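Local coordinates for protein aldehyde dehydrogenase (Staphylococcus aureus, PDB 6K10) that oxidises the carotenoid aldehyde 4,4'-diaponeurosporen-4-al to 4,4'-diaponeurosporenoic acid, with NAD+ as the likely electron acceptor, in the biosynthesis of staphyloxanthin, at residues P223-T229 against L373-D379. The protein carries 1 engineered substitution. Numbering follows the deposited sequence.
Sequences PVIVDET and LYLFSED. With EDO (1,2-ethanediol), chain B.
With CG held between its backbone N and carbonyl carbon (chi1 80°), Asp227 turns its carboxylate to Ser377, whose OG extends anti to its own backbone N (chi1 178°). Ser377 OG donates to Asp227 OD2 over 2.6 Å, on the syn side but tilted out of the carboxylate plane. The same OG accepts from Asp379 N at 2.9 Å, an ST turn, while Asp227 OD1 accepts from Thr229 N, which closes an Asx turn, and also from Thr229 OG1. Thr229 OG1, its hydrogen directed at that carboxylate, accepts from Glu378 N at 2.9 Å. Small hydroxyl residues suit this junction because each oxygen can donate and accept at once; aspartate suits it because two acceptor oxygens on a short side chain can bind both turns. A water bridges Asp227 OD2 and Asp379 OD2, probably easing the repulsion between the two carboxylates. Upstream, the chains run parallel: Tyr374 N and Phe376 N donate to Pro223 O and Ile225 O, and Ile225 N and Asp227 N to Tyr374 O and Phe376 O. Branched Val224 serves two rings, CG1 meeting the edge of Phe376 at CD1 (3.7 Å) and CG2 reaching Tyr374 CD2; helix 232-244 packs against Val224 and Phe376. On the other face Leu375 CD1 lies 3.6 Å from Ile225 CB, apolar residues suited to burial, and helix 380-389 packs against Leu375. Tyr374 OH bonds to Val252 O, next to Ser251, an engineered residue at the predicted catalytic position. Parallel strands sandwiched by helices, each ending in a turn before a helix, 232-244 after the first and 380-389, N-capped by Asp379, after the second, are characteristic of the alpha/beta catalytic domain of aldehyde dehydrogenases.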
loop_
_atom_site.group_PDB
_atom_site.type_symbol
_atom_site.label_atom_id
_atom_site.label_comp_id
_atom_site.label_asym_id
_atom_site.label_seq_id
_atom_site.Cartn_x
_atom_site.Cartn_y
_atom_site.Cartn_z
ATOM N N PRO A 223 8.512 -12.156 -19.478
ATOM C CA PRO A 223 8.942 -12.254 -20.875
ATOM C C PRO A 223 10.175 -11.425 -21.182
ATOM O O PRO A 223 10.413 -10.375 -20.590
ATOM C CB PRO A 223 7.727 -11.716 -21.643
ATOM C CG PRO A 223 7.121 -10.716 -20.716
ATOM C CD PRO A 223 7.404 -11.198 -19.306
ATOM N N VAL A 224 10.969 -11.925 -22.122
ATOM C CA VAL A 224 12.041 -11.156 -22.745
ATOM C C VAL A 224 11.656 -10.964 -24.203
ATOM O O VAL A 224 11.424 -11.945 -24.919
ATOM C CB VAL A 224 13.408 -11.856 -22.630
ATOM C CG1 VAL A 224 14.495 -11.053 -23.347
ATOM C CG2 VAL A 224 13.771 -12.081 -21.180
ATOM N N ILE A 225 11.544 -9.708 -24.633
ATOM C CA ILE A 225 11.364 -9.380 -26.043
ATOM C C ILE A 225 12.734 -9.058 -26.616
ATOM O O ILE A 225 13.468 -8.237 -26.054
ATOM C CB ILE A 225 10.394 -8.201 -26.247
ATOM C CG1 ILE A 225 9.064 -8.450 -25.547
ATOM C CG2 ILE A 225 10.128 -7.996 -27.731
ATOM C CD1 ILE A 225 8.250 -7.189 -25.292
ATOM N N VAL A 226 13.084 -9.718 -27.714
ATOM C CA VAL A 226 14.313 -9.459 -28.452
ATOM C C VAL A 226 13.875 -9.084 -29.859
ATOM O O VAL A 226 13.471 -9.957 -30.635
ATOM C CB VAL A 226 15.256 -10.670 -28.462
ATOM C CG1 VAL A 226 16.501 -10.386 -29.310
ATOM C CG2 VAL A 226 15.633 -11.071 -27.047
ATOM N N ASP A 227 13.925 -7.796 -30.190
ATOM C CA ASP A 227 13.489 -7.376 -31.510
ATOM C C ASP A 227 14.656 -7.370 -32.494
ATOM O O ASP A 227 15.803 -7.652 -32.140
ATOM C CB ASP A 227 12.759 -6.022 -31.442
ATOM C CG ASP A 227 13.675 -4.800 -31.348
ATOM O OD1 ASP A 227 14.911 -4.886 -31.523
ATOM O OD2 ASP A 227 13.117 -3.709 -31.108
ATOM N N GLU A 228 14.343 -7.054 -33.753
ATOM C CA GLU A 228 15.299 -7.221 -34.841
ATOM C C GLU A 228 16.453 -6.230 -34.792
ATOM O O GLU A 228 17.424 -6.412 -35.536
ATOM C CB GLU A 228 14.577 -7.118 -36.185
ATOM C CG GLU A 228 13.828 -5.811 -36.419
ATOM C CD GLU A 228 12.389 -5.860 -35.937
ATOM O OE1 GLU A 228 12.133 -6.475 -34.882
ATOM O OE2 GLU A 228 11.511 -5.287 -36.620
ATOM N N THR A 229 16.384 -5.203 -33.946
ATOM C CA THR A 229 17.472 -4.241 -33.810
ATOM C C THR A 229 18.421 -4.571 -32.665
ATOM O O THR A 229 19.415 -3.860 -32.481
ATOM C CB THR A 229 16.917 -2.826 -33.604
ATOM O OG1 THR A 229 16.340 -2.720 -32.295
ATOM C CG2 THR A 229 15.857 -2.514 -34.645
ATOM N N LEU A 373 9.675 -7.697 -16.800
ATOM C CA LEU A 373 9.682 -7.752 -18.254
ATOM C C LEU A 373 10.991 -7.160 -18.745
ATOM O O LEU A 373 11.484 -6.181 -18.183
ATOM C CB LEU A 373 8.497 -6.998 -18.869
ATOM C CG LEU A 373 8.398 -6.980 -20.403
ATOM C CD1 LEU A 373 6.949 -7.049 -20.859
ATOM C CD2 LEU A 373 9.075 -5.743 -20.986
ATOM N N TYR A 374 11.541 -7.752 -19.802
ATOM C CA TYR A 374 12.786 -7.281 -20.388
ATOM C C TYR A 374 12.606 -7.086 -21.883
ATOM O O TYR A 374 11.927 -7.871 -22.547
ATOM C CB TYR A 374 13.930 -8.255 -20.101
ATOM C CG TYR A 374 14.030 -8.622 -18.638
ATOM C CD1 TYR A 374 14.536 -7.722 -17.713
ATOM C CD2 TYR A 374 13.601 -9.865 -18.180
ATOM C CE1 TYR A 374 14.619 -8.044 -16.368
ATOM C CE2 TYR A 374 13.685 -10.197 -16.839
ATOM C CZ TYR A 374 14.195 -9.287 -15.939
ATOM O OH TYR A 374 14.277 -9.622 -14.607
ATOM N N LEU A 375 13.212 -6.022 -22.403
ATOM C CA LEU A 375 13.214 -5.735 -23.829
ATOM C C LEU A 375 14.640 -5.471 -24.274
ATOM O O LEU A 375 15.332 -4.641 -23.679
ATOM C CB LEU A 375 12.332 -4.528 -24.165
ATOM C CG LEU A 375 12.520 -3.989 -25.585
ATOM C CD1 LEU A 375 12.031 -4.995 -26.618
ATOM C CD2 LEU A 375 11.819 -2.656 -25.756
ATOM N N PHE A 376 15.074 -6.180 -25.310
ATOM C CA PHE A 376 16.364 -5.940 -25.940
ATOM C C PHE A 376 16.110 -5.315 -27.300
ATOM O O PHE A 376 15.499 -5.941 -28.175
ATOM C CB PHE A 376 17.185 -7.226 -26.051
ATOM C CG PHE A 376 17.775 -7.661 -24.741
ATOM C CD1 PHE A 376 17.051 -8.458 -23.875
ATOM C CD2 PHE A 376 19.034 -7.230 -24.355
ATOM C CE1 PHE A 376 17.581 -8.843 -22.655
ATOM C CE2 PHE A 376 19.569 -7.613 -23.138
ATOM C CZ PHE A 376 18.842 -8.420 -22.287
ATOM N N SER A 377 16.560 -4.072 -27.457
ATOM C CA SER A 377 16.272 -3.271 -28.633
ATOM C C SER A 377 17.211 -2.081 -28.649
ATOM O O SER A 377 17.608 -1.580 -27.596
ATOM C CB SER A 377 14.812 -2.795 -28.638
ATOM O OG SER A 377 14.533 -1.971 -29.760
ATOM N N GLU A 378 17.567 -1.648 -29.855
ATOM C CA GLU A 378 18.250 -0.383 -30.061
ATOM C C GLU A 378 17.302 0.685 -30.584
ATOM O O GLU A 378 17.737 1.793 -30.918
ATOM C CB GLU A 378 19.429 -0.579 -31.015
ATOM C CG GLU A 378 20.444 -1.606 -30.525
ATOM C CD GLU A 378 21.063 -1.218 -29.203
ATOM O OE1 GLU A 378 21.261 -0.006 -28.987
ATOM O OE2 GLU A 378 21.351 -2.117 -28.384
ATOM N N ASP A 379 16.013 0.370 -30.649
ATOM C CA ASP A 379 14.989 1.252 -31.201
ATOM C C ASP A 379 14.305 1.964 -30.037
ATOM O O ASP A 379 13.494 1.372 -29.320
ATOM C CB ASP A 379 14.010 0.442 -32.049
ATOM C CG ASP A 379 12.834 1.260 -32.561
ATOM O OD1 ASP A 379 12.780 2.489 -32.346
ATOM O OD2 ASP A 379 11.952 0.655 -33.204
HETATM C C1 EDO B . 22.574 0.728 -26.376
HETATM O O1 EDO B . 21.451 0.017 -25.845
HETATM C C2 EDO B . 22.165 2.144 -26.752
HETATM O O2 EDO B . 23.160 3.051 -26.267
HETATM O O HOH W 1 12.639 -2.095 -33.502
#